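Local coordinates for protein Fc fragment of IgE receptor II (Bos taurus, PDB 6PWS) that binds mannose-type sugars through calcium in a C-type lectin domain, as the glycan-recognising head of the low-affinity IgE receptor CD23, at residues Glu95-Asp98 with Gly102-Cys105; Leu69-Leu72 with Glu77-Trp80. All blocks are in the same frame, centred on the assembly; numbering follows the deposited sequence.

In the fold
Both contacts belong to the long-loop side of the C-type lectin domain, their centres about 10 Å apart, and both supply ligands to the same calcium ion. Interaction 2 is the partly buried one: a short two-stranded antiparallel hairpin, strands 69-70 and 79-80, joined by backbone hydrogen bonds and by aromatic and aliphatic packing, with 490 Å² buried between its segments. Interaction 1 lies at the surface within the loop between strands 79-80 and 105-108, buries only 185 Å², and relies on oxygen atoms gathered round two calcium ions, one carrying the sugar. A probable hydrogen bond from Asp71 N to Asn104 O, 2.9 Å, ties the two together.

Interaction 1: residues Glu95-Asp98 with Gly102-Cys105; sequences EPND and GENC. With CA (calcium ion), chain B; CA (calcium ion), chain C; MMA (methyl alpha-D-mannopyranoside), chain D.
An amide oxygen and a carboxylate oxygen, which would normally avoid each other, sit side by side here: Asn97 OD1 and Glu103 OE1 are 2.9 Å apart because both are drawn onto one calcium ion, each at 2.4 Å. Their amide and carboxylate planes are turned 34° apart. Glu95 OE1 joins the same ion from a chain bent at its second torsion, whereas Glu103 reaches it with an extended chain; Asn115 and Asp116 complete the protein's share of the shell. The mannoside adds O3 and O4. Asn97 also gives ND2 to MMA O4 in a hydrogen bond of 2.8 Å, bent to 132° at the hydrogen. The carboxylate oxygens not on the metal also come close to the sugar, Glu103 OE2 to MMA O3 at 2.5 Å and Glu95 OE2 to MMA O4 at 2.7 Å. Glu103 OE1 also accepts a hydrogen bond from Ala99.

At the backbone of Glu103, Asp98 OD1 does double duty, binding the second calcium ion and accepting Glu103 N at 2.8 Å, a nearly straight bond (161°) that meets it from above the carboxylate plane. Glu103 O binds that second ion too, so one residue spans both metals. The cis peptide before Pro96 and the EPN sequence mark the mannose-type sugar-binding site of C-type lectins.

Interaction 2: residues Leu69-Leu72 with Glu77-Trp80; sequences LRDL and EFIW. With CA (calcium ion), chain C.
A first torsion of -172° swings Leu69 CG away from its own amide nitrogen and lays CD1 over the face of the Trp80 indole, 3.7 Å from the centroid of its six-membered ring, a CH-pi contact. In Asp71, a chi1 of 72° tucks the carboxylate back over the main chain, with CB over the centre of the Phe78 ring; the carboxylate continues over the same face, stacked with its plane only 8° from that of the ring. Between these two ring contacts the backbones pair as an antiparallel beta hairpin: Ile79 N donates to Arg70 O at 2.9 Å, and the return bond from Arg70 N to Ile79 O is weak at 3.3 Å. Leu69 faces Trp80 as a non-hydrogen-bonded pair, while Arg70 and Ile79 form the hydrogen-bonded one. On their face of the ladder the guanidinium bends back over Ile79, whose CG2 lies 3.2 Å above its plane, and NH1 makes a second, weak bond to Ile79 O. At the calcium-binding end of the contact, Asp71 OD1 and OD2 chelate the ion at 2.6 Å and 2.5 Å. Glu75 joins the same shell, and Gly76 N donates to Asp71 OD2, while the Phe78 ring meets Trp91 edge-to-face.

Interaction 1: residues Glu95-Asp98 with Gly102-Cys105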
loop_
_atom_site.group_PDB
_atom_site.type_symbol
_atom_site.label_atom_id
_atom_site.label_comp_id
_atom_site.label_asym_id
_atom_site.label_seq_id
_atom_site.Cartn_x
_atom_site.Cartn_y
_atom_site.Cartn_z
ATOM N N GLU A 95 -2.600 -1.222 16.222
ATOM C CA GLU A 95 -1.592 -0.777 15.284
ATOM C C GLU A 95 -1.788 0.701 14.969
ATOM O O GLU A 95 -2.896 1.242 15.090
ATOM C CB GLU A 95 -1.682 -1.578 13.976
ATOM C CG GLU A 95 -1.638 -3.088 14.166
ATOM C CD GLU A 95 -0.363 -3.628 14.794
ATOM O OE1 GLU A 95 0.678 -2.931 14.791
ATOM O OE2 GLU A 95 -0.434 -4.791 15.279
ATOM N N PRO A 96 -0.723 1.378 14.531
ATOM C CA PRO A 96 0.659 0.891 14.509
ATOM C C PRO A 96 1.211 0.823 15.941
ATOM O O PRO A 96 0.833 1.622 16.805
ATOM C CB PRO A 96 1.381 1.958 13.687
ATOM C CG PRO A 96 0.622 3.232 14.016
ATOM C CD PRO A 96 -0.821 2.797 14.139
ATOM N N ASN A 97 2.107 -0.132 16.178
ATOM C CA ASN A 97 2.681 -0.340 17.499
ATOM C C ASN A 97 4.204 -0.261 17.549
ATOM O O ASN A 97 4.774 -0.378 18.643
ATOM C CB ASN A 97 2.168 -1.646 18.124
ATOM C CG ASN A 97 2.556 -2.888 17.345
ATOM O OD1 ASN A 97 3.238 -2.826 16.318
ATOM N ND2 ASN A 97 2.126 -4.040 17.851
ATOM N N ASP A 98 4.874 -0.058 16.418
ATOM C CA ASP A 98 6.335 0.055 16.359
ATOM C C ASP A 98 7.004 -1.080 17.136
ATOM O O ASP A 98 7.903 -0.869 17.961
ATOM C CB ASP A 98 6.827 1.431 16.809
ATOM C CG ASP A 98 8.169 1.797 16.177
ATOM O OD1 ASP A 98 8.310 1.621 14.938
ATOM O OD2 ASP A 98 9.085 2.249 16.906
ATOM N N GLY A 102 11.575 -1.716 15.914
ATOM C CA GLY A 102 11.073 -0.656 15.062
ATOM C C GLY A 102 10.385 -1.199 13.819
ATOM O O GLY A 102 10.942 -2.043 13.109
ATOM N N GLU A 103 9.176 -0.711 13.551
ATOM C CA GLU A 103 8.378 -1.102 12.388
ATOM C C GLU A 103 7.996 0.177 11.662
ATOM O O GLU A 103 7.223 0.983 12.194
ATOM C CB GLU A 103 7.136 -1.887 12.798
ATOM C CG GLU A 103 7.492 -3.216 13.424
ATOM C CD GLU A 103 6.280 -4.029 13.795
ATOM O OE1 GLU A 103 5.291 -3.446 14.296
ATOM O OE2 GLU A 103 6.305 -5.264 13.557
ATOM N N ASN A 104 8.538 0.375 10.455
ATOM C CA ASN A 104 8.426 1.680 9.814
ATOM C C ASN A 104 7.786 1.646 8.437
ATOM O O ASN A 104 7.704 2.697 7.793
ATOM C CB ASN A 104 9.781 2.383 9.803
ATOM C CG ASN A 104 10.425 2.374 11.178
ATOM O OD1 ASN A 104 9.770 2.613 12.195
ATOM N ND2 ASN A 104 11.707 2.083 11.222
ATOM N N CYS A 105 7.283 0.486 8.009
ATOM C CA CYS A 105 6.671 0.310 6.695
ATOM C C CYS A 105 5.321 -0.365 6.892
ATOM O O CYS A 105 5.214 -1.316 7.666
ATOM C CB CYS A 105 7.566 -0.561 5.817
ATOM S SG CYS A 105 9.150 0.247 5.388
HETATM CA CA CA B . 2.920 -3.686 14.052
HETATM CA CA CA C . 7.609 3.212 13.185
HETATM C C1 MMA D . 3.989 -9.241 15.283
HETATM C C2 MMA D . 4.151 -8.281 14.114
HETATM C C3 MMA D . 3.787 -6.920 14.574
HETATM C C4 MMA D . 2.368 -6.863 15.063
HETATM C C5 MMA D . 2.120 -7.897 16.160
HETATM C C6 MMA D . 0.654 -7.976 16.468
HETATM C C7 MMA D . 4.780 -9.452 17.508
HETATM O O1 MMA D . 4.837 -8.802 16.258
HETATM O O2 MMA D . 3.309 -8.641 13.005
HETATM O O3 MMA D . 3.906 -5.972 13.492
HETATM O O4 MMA D . 2.129 -5.535 15.524
HETATM O O5 MMA D . 2.568 -9.242 15.756
HETATM O O6 MMA D . 0.448 -8.949 17.457
HETATM O O HOH W 1 5.351 2.758 13.723
#

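Interaction 2: residues Leu69-Leu72 with Glu77-Trp80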
loop_
_atom_site.group_PDB
_atom_site.type_symbol
_atom_site.label_atom_id
_atom_site.label_comp_id
_atom_site.label_asym_id
_atom_site.label_seq_id
_atom_site.Cartn_x
_atom_site.Cartn_y
_atom_site.Cartn_z
ATOM N N LEU A 69 2.831 3.576 2.564
ATOM C CA LEU A 69 2.727 4.325 3.813
ATOM C C LEU A 69 3.902 3.919 4.694
ATOM O O LEU A 69 4.190 2.723 4.821
ATOM C CB LEU A 69 1.375 4.022 4.483
ATOM C CG LEU A 69 1.003 4.859 5.707
ATOM C CD1 LEU A 69 0.838 6.331 5.354
ATOM C CD2 LEU A 69 -0.287 4.307 6.322
ATOM N N ARG A 70 4.602 4.901 5.276
ATOM C CA ARG A 70 5.805 4.623 6.052
ATOM C C ARG A 70 6.051 5.767 7.027
ATOM O O ARG A 70 5.629 6.898 6.786
ATOM C CB ARG A 70 7.030 4.416 5.139
ATOM C CG ARG A 70 7.661 5.672 4.536
ATOM C CD ARG A 70 6.801 6.436 3.514
ATOM N NE ARG A 70 7.555 7.575 2.974
ATOM C CZ ARG A 70 7.123 8.437 2.045
ATOM N NH1 ARG A 70 5.907 8.293 1.521
ATOM N NH2 ARG A 70 7.899 9.447 1.651
ATOM N N ASP A 71 6.777 5.462 8.116
ATOM C CA ASP A 71 7.257 6.470 9.061
ATOM C C ASP A 71 8.773 6.389 9.240
ATOM O O ASP A 71 9.301 6.664 10.318
ATOM C CB ASP A 71 6.542 6.464 10.417
ATOM C CG ASP A 71 6.877 5.276 11.313
ATOM O OD1 ASP A 71 7.280 4.210 10.821
ATOM O OD2 ASP A 71 6.694 5.418 12.550
ATOM N N LEU A 72 9.479 6.049 8.168
ATOM C CA LEU A 72 10.938 5.972 8.198
ATOM C C LEU A 72 11.610 7.287 8.604
ATOM O O LEU A 72 12.601 7.273 9.343
ATOM C CB LEU A 72 11.459 5.528 6.830
ATOM C CG LEU A 72 11.326 4.033 6.552
ATOM C CD1 LEU A 72 11.371 3.730 5.062
ATOM C CD2 LEU A 72 12.427 3.285 7.297
ATOM N N GLU A 77 5.439 9.704 12.282
ATOM C CA GLU A 77 4.930 10.613 11.259
ATOM C C GLU A 77 4.811 9.808 9.969
ATOM O O GLU A 77 5.803 9.572 9.282
ATOM C CB GLU A 77 5.840 11.827 11.097
ATOM C CG GLU A 77 5.821 12.755 12.303
ATOM C CD GLU A 77 6.475 14.111 12.067
ATOM O OE1 GLU A 77 6.948 14.380 10.939
ATOM O OE2 GLU A 77 6.516 14.913 13.024
ATOM N N PHE A 78 3.596 9.372 9.658
ATOM C CA PHE A 78 3.376 8.588 8.452
ATOM C C PHE A 78 3.214 9.501 7.242
ATOM O O PHE A 78 2.659 10.603 7.334
ATOM C CB PHE A 78 2.195 7.623 8.633
ATOM C CG PHE A 78 2.542 6.477 9.536
ATOM C CD1 PHE A 78 2.345 6.564 10.907
ATOM C CD2 PHE A 78 3.184 5.353 9.029
ATOM C CE1 PHE A 78 2.748 5.542 11.736
ATOM C CE2 PHE A 78 3.587 4.331 9.850
ATOM C CZ PHE A 78 3.372 4.425 11.214
ATOM N N ILE A 79 3.736 9.040 6.110
ATOM C CA ILE A 79 3.706 9.770 4.845
ATOM C C ILE A 79 3.207 8.809 3.772
ATOM O O ILE A 79 3.707 7.681 3.667
ATOM C CB ILE A 79 5.107 10.293 4.446
ATOM C CG1 ILE A 79 5.763 11.088 5.577
ATOM C CG2 ILE A 79 5.027 11.144 3.182
ATOM C CD1 ILE A 79 7.178 11.557 5.254
ATOM N N TRP A 80 2.250 9.268 2.962
ATOM C CA TRP A 80 1.783 8.519 1.805
ATOM C C TRP A 80 2.697 8.737 0.601
ATOM O O TRP A 80 3.259 9.819 0.396
ATOM C CB TRP A 80 0.381 8.990 1.381
ATOM C CG TRP A 80 -0.737 8.519 2.257
ATOM C CD1 TRP A 80 -1.544 9.287 3.053
ATOM C CD2 TRP A 80 -1.190 7.169 2.398
ATOM N NE1 TRP A 80 -2.462 8.492 3.695
ATOM C CE2 TRP A 80 -2.265 7.185 3.312
ATOM C CE3 TRP A 80 -0.775 5.947 1.862
ATOM C CZ2 TRP A 80 -2.928 6.019 3.697
ATOM C CZ3 TRP A 80 -1.434 4.785 2.249
ATOM C CH2 TRP A 80 -2.497 4.829 3.156
HETATM CA CA CA C . 7.609 3.212 13.185
HETATM O O HOH W 1 5.351 2.758 13.723
#